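Local structure of ATP phosphoribosyltransferase (Thermotoga maritima, 1O63) at residues G132-A137 with I146-E151; R88-G93 with R154-N159. The protein probably catalyses the first step of histidine biosynthesis, condensing ATP with 5-phosphoribose 1-diphosphate to give phosphoribosyl-ATP and diphosphate. All coordinates share one frame; numbering follows the deposited sequence.

Contact 1. Residues G132-A137 with I146-E151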
loop_
_atom_site.group_PDB
_atom_site.type_symbol
_atom_site.label_atom_id
_atom_site.label_comp_id
_atom_site.label_asym_id
_atom_site.label_seq_id
_atom_site.Cartn_x
_atom_site.Cartn_y
_atom_site.Cartn_z
ATOM N N GLY A 132 -5.625 -1.015 3.966
ATOM C CA GLY A 132 -5.329 -0.764 5.391
ATOM C C GLY A 132 -6.670 -0.612 6.119
ATOM O O GLY A 132 -7.708 -0.830 5.482
ATOM N N SER A 133 -6.622 -0.386 7.417
ATOM C CA SER A 133 -7.814 -0.273 8.245
ATOM C C SER A 133 -8.794 -1.404 7.951
ATOM O O SER A 133 -10.021 -1.244 7.948
ATOM C CB SER A 133 -8.480 1.093 8.043
ATOM O OG SER A 133 -7.633 2.137 8.492
ATOM N N VAL A 134 -8.248 -2.629 7.857
ATOM C CA VAL A 134 -9.046 -3.785 7.499
ATOM C C VAL A 134 -10.065 -4.096 8.578
ATOM O O VAL A 134 -11.101 -4.701 8.305
ATOM C CB VAL A 134 -8.167 -5.005 7.187
ATOM C CG1 VAL A 134 -9.010 -6.179 6.722
ATOM C CG2 VAL A 134 -7.168 -4.656 6.057
ATOM N N GLU A 135 -9.796 -3.700 9.830
ATOM C CA GLU A 135 -10.713 -3.948 10.926
ATOM C C GLU A 135 -12.052 -3.241 10.791
ATOM O O GLU A 135 -13.030 -3.665 11.437
ATOM C CB GLU A 135 -10.055 -3.681 12.267
ATOM C CG GLU A 135 -9.828 -2.225 12.595
ATOM C CD GLU A 135 -8.574 -1.662 11.942
ATOM O OE1 GLU A 135 -7.803 -2.423 11.338
ATOM O OE2 GLU A 135 -8.334 -0.444 12.067
ATOM N N LEU A 136 -12.198 -2.271 9.922
ATOM C CA LEU A 136 -13.466 -1.600 9.644
ATOM C C LEU A 136 -14.396 -2.467 8.797
ATOM O O LEU A 136 -15.620 -2.321 8.883
ATOM C CB LEU A 136 -13.184 -0.289 8.905
ATOM C CG LEU A 136 -14.354 0.519 8.377
ATOM C CD1 LEU A 136 -15.290 0.897 9.519
ATOM C CD2 LEU A 136 -13.871 1.769 7.642
ATOM N N ALA A 137 -13.892 -3.416 8.009
ATOM C CA ALA A 137 -14.749 -4.191 7.111
ATOM C C ALA A 137 -15.943 -4.881 7.715
ATOM O O ALA A 137 -17.074 -4.726 7.207
ATOM C CB ALA A 137 -13.896 -5.166 6.284
ATOM N N ILE A 146 -12.015 -11.103 8.555
ATOM C CA ILE A 146 -10.800 -10.504 7.999
ATOM C C ILE A 146 -9.620 -11.453 8.205
ATOM O O ILE A 146 -9.714 -12.347 9.048
ATOM C CB ILE A 146 -10.425 -9.154 8.622
ATOM C CG1 ILE A 146 -10.091 -9.351 10.094
ATOM C CG2 ILE A 146 -11.539 -8.116 8.372
ATOM C CD1 ILE A 146 -9.636 -8.126 10.847
ATOM N N VAL A 147 -8.599 -11.269 7.381
ATOM C CA VAL A 147 -7.314 -11.966 7.609
ATOM C C VAL A 147 -6.302 -10.821 7.726
ATOM O O VAL A 147 -6.185 -10.043 6.780
ATOM C CB VAL A 147 -6.932 -12.941 6.506
ATOM C CG1 VAL A 147 -5.457 -13.307 6.589
ATOM C CG2 VAL A 147 -7.794 -14.190 6.521
ATOM N N ASP A 148 -5.731 -10.634 8.906
ATOM C CA ASP A 148 -4.853 -9.461 9.093
ATOM C C ASP A 148 -3.810 -9.724 10.162
ATOM O O ASP A 148 -3.870 -10.718 10.895
ATOM C CB ASP A 148 -5.684 -8.231 9.473
ATOM C CG ASP A 148 -5.005 -6.912 9.196
ATOM O OD1 ASP A 148 -3.926 -6.894 8.557
ATOM O OD2 ASP A 148 -5.536 -5.862 9.615
ATOM N N ILE A 149 -2.873 -8.802 10.282
ATOM C CA ILE A 149 -1.801 -8.908 11.267
ATOM C C ILE A 149 -2.253 -8.207 12.569
ATOM O O ILE A 149 -2.896 -7.169 12.518
ATOM C CB ILE A 149 -0.536 -8.172 10.787
ATOM C CG1 ILE A 149 0.027 -8.781 9.494
ATOM C CG2 ILE A 149 0.545 -8.123 11.865
ATOM C CD1 ILE A 149 1.212 -7.895 8.998
ATOM N N THR A 150 -1.848 -8.789 13.670
ATOM C CA THR A 150 -2.032 -8.305 15.013
ATOM C C THR A 150 -0.759 -8.602 15.816
ATOM O O THR A 150 -0.050 -9.558 15.520
ATOM C CB THR A 150 -3.226 -9.007 15.714
ATOM O OG1 THR A 150 -3.427 -8.426 17.006
ATOM C CG2 THR A 150 -2.949 -10.492 15.912
ATOM N N GLU A 151 -0.434 -7.772 16.797
ATOM C CA GLU A 151 0.741 -8.013 17.634
ATOM C C GLU A 151 0.278 -8.398 19.046
ATOM O O GLU A 151 0.772 -9.367 19.614
ATOM C CB GLU A 151 1.629 -6.771 17.691
ATOM C CG GLU A 151 2.229 -6.438 16.304
ATOM C CD GLU A 151 3.451 -5.547 16.444
ATOM O OE1 GLU A 151 3.818 -4.863 15.460
ATOM O OE2 GLU A 151 4.078 -5.544 17.527
HETATM O O HOH W 1 -5.435 -3.230 8.789
HETATM O O HOH W 2 -6.788 -5.124 12.020
#
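Val134 and Ile146 lie alongside each other with their side chains pointing opposite ways, CG1 of Val134 packed 3.6 Å from CG2 of Ile146. Val134 turns this methyl to the strand because CG1 stands anti to its own backbone N (chi1 -176°). The same CG2 of Ile146 lies 3.4 Å from Val134 O, which accepts a hydrogen bond from Ala137 N just after the turn. Ala137 adds its CB at 4.3 Å from CG2 of Ile146, so the methyl on the beta branch of Ile146 meets both residues. The contact sets the type I turn of Ser133-Leu136, at the entry to helix 136-140, against strand 145-150 of an alpha/beta domain of the periplasmic-binding-protein-like fold. Ala107 of the adjacent strand 104-108 touches Val134, Ala137 and Ile146 as well. Two residues further along the strand the contact becomes polar. Asp148 brings OD2 to 3.7 Å from CB of Val134, and two waters donate to that oxygen. One of them accepts Val134 N at 3.0 Å; the other also donates to Glu135 OE1. Glu135 OE1 and Asp148 OD2 are 4.5 Å apart, and the shared water probably eases their repulsion. The other carboxylate oxygen, Asp148 OD1, takes a weak bond from Ile149 N.

Contact 2. Residues R88-G93 with R154-N159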
loop_
_atom_site.group_PDB
_atom_site.type_symbol
_atom_site.label_atom_id
_atom_site.label_comp_id
_atom_site.label_asym_id
_atom_site.label_seq_id
_atom_site.Cartn_x
_atom_site.Cartn_y
_atom_site.Cartn_z
ATOM N N ARG A 88 1.575 -11.714 14.329
ATOM C CA ARG A 88 0.867 -12.913 13.883
ATOM C C ARG A 88 -0.128 -12.546 12.756
ATOM O O ARG A 88 -0.839 -11.570 12.880
ATOM C CB ARG A 88 0.047 -13.532 15.008
ATOM C CG ARG A 88 0.793 -14.127 16.189
ATOM C CD ARG A 88 -0.190 -14.400 17.342
ATOM N NE ARG A 88 -0.504 -13.193 18.077
ATOM C CZ ARG A 88 -1.533 -12.968 18.876
ATOM N NH1 ARG A 88 -2.464 -13.884 19.083
ATOM N NH2 ARG A 88 -1.650 -11.784 19.486
HETATM N N MSE A 89 -0.283 -13.460 11.829
HETATM C CA MSE A 89 -1.327 -13.330 10.783
HETATM C C MSE A 89 -2.513 -14.149 11.309
HETATM O O MSE A 89 -2.334 -15.323 11.679
HETATM C CB MSE A 89 -0.820 -13.824 9.462
HETATM C CG MSE A 89 -1.787 -13.736 8.281
HETATM SE SE MSE A 89 -2.010 -11.919 7.687
HETATM C CE MSE A 89 -0.360 -11.690 6.712
ATOM N N VAL A 90 -3.676 -13.515 11.463
ATOM C CA VAL A 90 -4.821 -14.233 12.023
ATOM C C VAL A 90 -6.070 -14.092 11.172
ATOM O O VAL A 90 -6.163 -13.201 10.341
ATOM C CB VAL A 90 -5.162 -13.727 13.449
ATOM C CG1 VAL A 90 -3.984 -13.969 14.382
ATOM C CG2 VAL A 90 -5.546 -12.240 13.460
ATOM N N LEU A 91 -7.007 -14.994 11.400
ATOM C CA LEU A 91 -8.359 -14.903 10.886
ATOM C C LEU A 91 -9.172 -14.304 12.057
ATOM O O LEU A 91 -8.928 -14.746 13.195
ATOM C CB LEU A 91 -8.945 -16.285 10.546
ATOM C CG LEU A 91 -10.429 -16.239 10.101
ATOM C CD1 LEU A 91 -10.506 -15.618 8.722
ATOM C CD2 LEU A 91 -11.009 -17.655 10.086
ATOM N N ALA A 92 -9.895 -13.247 11.828
ATOM C CA ALA A 92 -10.711 -12.629 12.893
ATOM C C ALA A 92 -12.100 -12.262 12.378
ATOM O O ALA A 92 -12.350 -12.075 11.192
ATOM C CB ALA A 92 -10.027 -11.396 13.451
ATOM N N GLY A 93 -13.028 -12.099 13.344
ATOM C CA GLY A 93 -14.414 -11.739 12.983
ATOM C C GLY A 93 -15.153 -11.220 14.228
ATOM O O GLY A 93 -14.635 -11.279 15.331
ATOM N N ARG A 154 -4.865 -5.799 20.446
ATOM C CA ARG A 154 -5.481 -4.566 20.869
ATOM C C ARG A 154 -6.453 -3.973 19.865
ATOM O O ARG A 154 -7.627 -3.741 20.206
ATOM C CB ARG A 154 -4.425 -3.500 21.219
ATOM C CG ARG A 154 -4.997 -2.103 21.412
ATOM C CD ARG A 154 -3.902 -1.044 21.242
ATOM N NE ARG A 154 -4.098 0.093 22.104
ATOM C CZ ARG A 154 -4.652 1.255 21.834
ATOM N NH1 ARG A 154 -4.761 2.194 22.779
ATOM N NH2 ARG A 154 -5.100 1.509 20.608
ATOM N N THR A 155 -5.992 -3.664 18.652
ATOM C CA THR A 155 -6.890 -3.100 17.637
ATOM C C THR A 155 -8.076 -4.020 17.408
ATOM O O THR A 155 -9.217 -3.565 17.354
ATOM C CB THR A 155 -6.138 -2.853 16.325
ATOM O OG1 THR A 155 -4.878 -2.239 16.646
ATOM C CG2 THR A 155 -6.884 -1.952 15.365
ATOM N N LEU A 156 -7.857 -5.336 17.345
ATOM C CA LEU A 156 -9.001 -6.252 17.196
ATOM C C LEU A 156 -9.977 -6.135 18.374
ATOM O O LEU A 156 -11.195 -5.949 18.180
ATOM C CB LEU A 156 -8.498 -7.684 17.076
ATOM C CG LEU A 156 -7.611 -7.954 15.826
ATOM C CD1 LEU A 156 -7.122 -9.369 15.842
ATOM C CD2 LEU A 156 -8.348 -7.621 14.545
ATOM N N LYS A 157 -9.466 -6.300 19.572
ATOM C CA LYS A 157 -10.211 -6.226 20.816
ATOM C C LYS A 157 -11.051 -4.977 20.933
ATOM O O LYS A 157 -12.253 -5.012 21.237
ATOM C CB LYS A 157 -9.211 -6.270 21.996
ATOM C CG LYS A 157 -9.617 -7.157 23.142
ATOM C CD LYS A 157 -10.857 -6.677 23.855
ATOM C CE LYS A 157 -10.608 -5.500 24.771
ATOM N NZ LYS A 157 -11.883 -4.747 25.038
ATOM N N GLU A 158 -10.480 -3.812 20.622
ATOM C CA GLU A 158 -11.204 -2.545 20.752
ATOM C C GLU A 158 -12.223 -2.355 19.646
ATOM O O GLU A 158 -13.057 -1.429 19.675
ATOM C CB GLU A 158 -10.246 -1.375 20.865
ATOM C CG GLU A 158 -9.751 -0.762 19.580
ATOM C CD GLU A 158 -8.521 0.102 19.747
ATOM O OE1 GLU A 158 -7.414 -0.450 19.943
ATOM O OE2 GLU A 158 -8.633 1.348 19.681
ATOM N N ASN A 159 -12.174 -3.193 18.616
ATOM C CA ASN A 159 -13.159 -3.149 17.544
ATOM C C ASN A 159 -14.128 -4.320 17.648
ATOM O O ASN A 159 -14.793 -4.663 16.672
ATOM C CB ASN A 159 -12.460 -3.149 16.178
ATOM C CG ASN A 159 -11.802 -1.794 15.940
ATOM O OD1 ASN A 159 -12.492 -0.867 15.515
ATOM N ND2 ASN A 159 -10.513 -1.697 16.238
#
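Leu156 and Val90 meet tip to tip, joining the short helix 154-158 to one face of the mixed sheet at strand 81-94. This long strand, with its antiparallel neighbour 161-176, belongs to a fold like that of the periplasmic binding proteins. Residues alternate along it: Val90 and Ala92 direct their side chains at helix 154-158, while Met89 (a selenomethionine) and Leu91 turn to the other face and pack on helix 111-121.

The contact across the segments is wholly apolar and rests on a single methyl. CD1 of Leu156 stands 4.0 Å from CG2 of Val90 and 4.3 Å from CB of Ala92, reaching both residues that face it. Leu156 reaches that far because CD1 continues its chain fully extended from CA (chi2 177°), and all three residues are buried. Ile163 on strand 161-176 also touches Leu156, so the leucine rests on two adjacent strands.

Between charged groups, the helical segment has one bridge of its own. Arg154 NH2 and Glu158 OE1 pair at 3.1 Å, one turn apart; the carboxylate oxygen stands off the plane of the guanidinium, a purely electrostatic pairing. On the strand, Arg88 has its own salt bridge, to Glu166.

Backbone bonds join Glu158 N to Arg154 O and Asn159 N to Leu156 O, with a weak one from Asn159 N to Thr155 O. The Asn159 side chain is modelled with ND2 donating to Thr155 O as well, almost straight at 169°, but the separation of ND2 and Thr155 O, 2.5 Å, is doubtfully short. In this model the acceptor lies nearly in the amide plane of Asn159, whereas ND2 is tilted 28° from the plane of the Thr155 carbonyl.

Overall arrangement
Contacts 1 and 2 lie about 7 Å apart between centres and share the sheet, since strands 145-150 and 81-94 are antiparallel neighbours. Probable backbone bonds tie them directly: Ile146 N to Ala92 O at 2.8 Å and Val90 N to Asp148 O at 2.9 Å. Ile146 also packs on Ala92, while Glu135 of contact 1 touches Thr155 and Asn159 of contact 2, linking the turn to the short helix. As in related HisG enzymes, the loop after strand 145-150 and the start of helix 154-158 probably bind the phosphoribosyl substrate; contact 1 is on the strand leading into that loop and contact 2 seats the helix. Ile33 of the second subunit packs on Glu135 and Asn159.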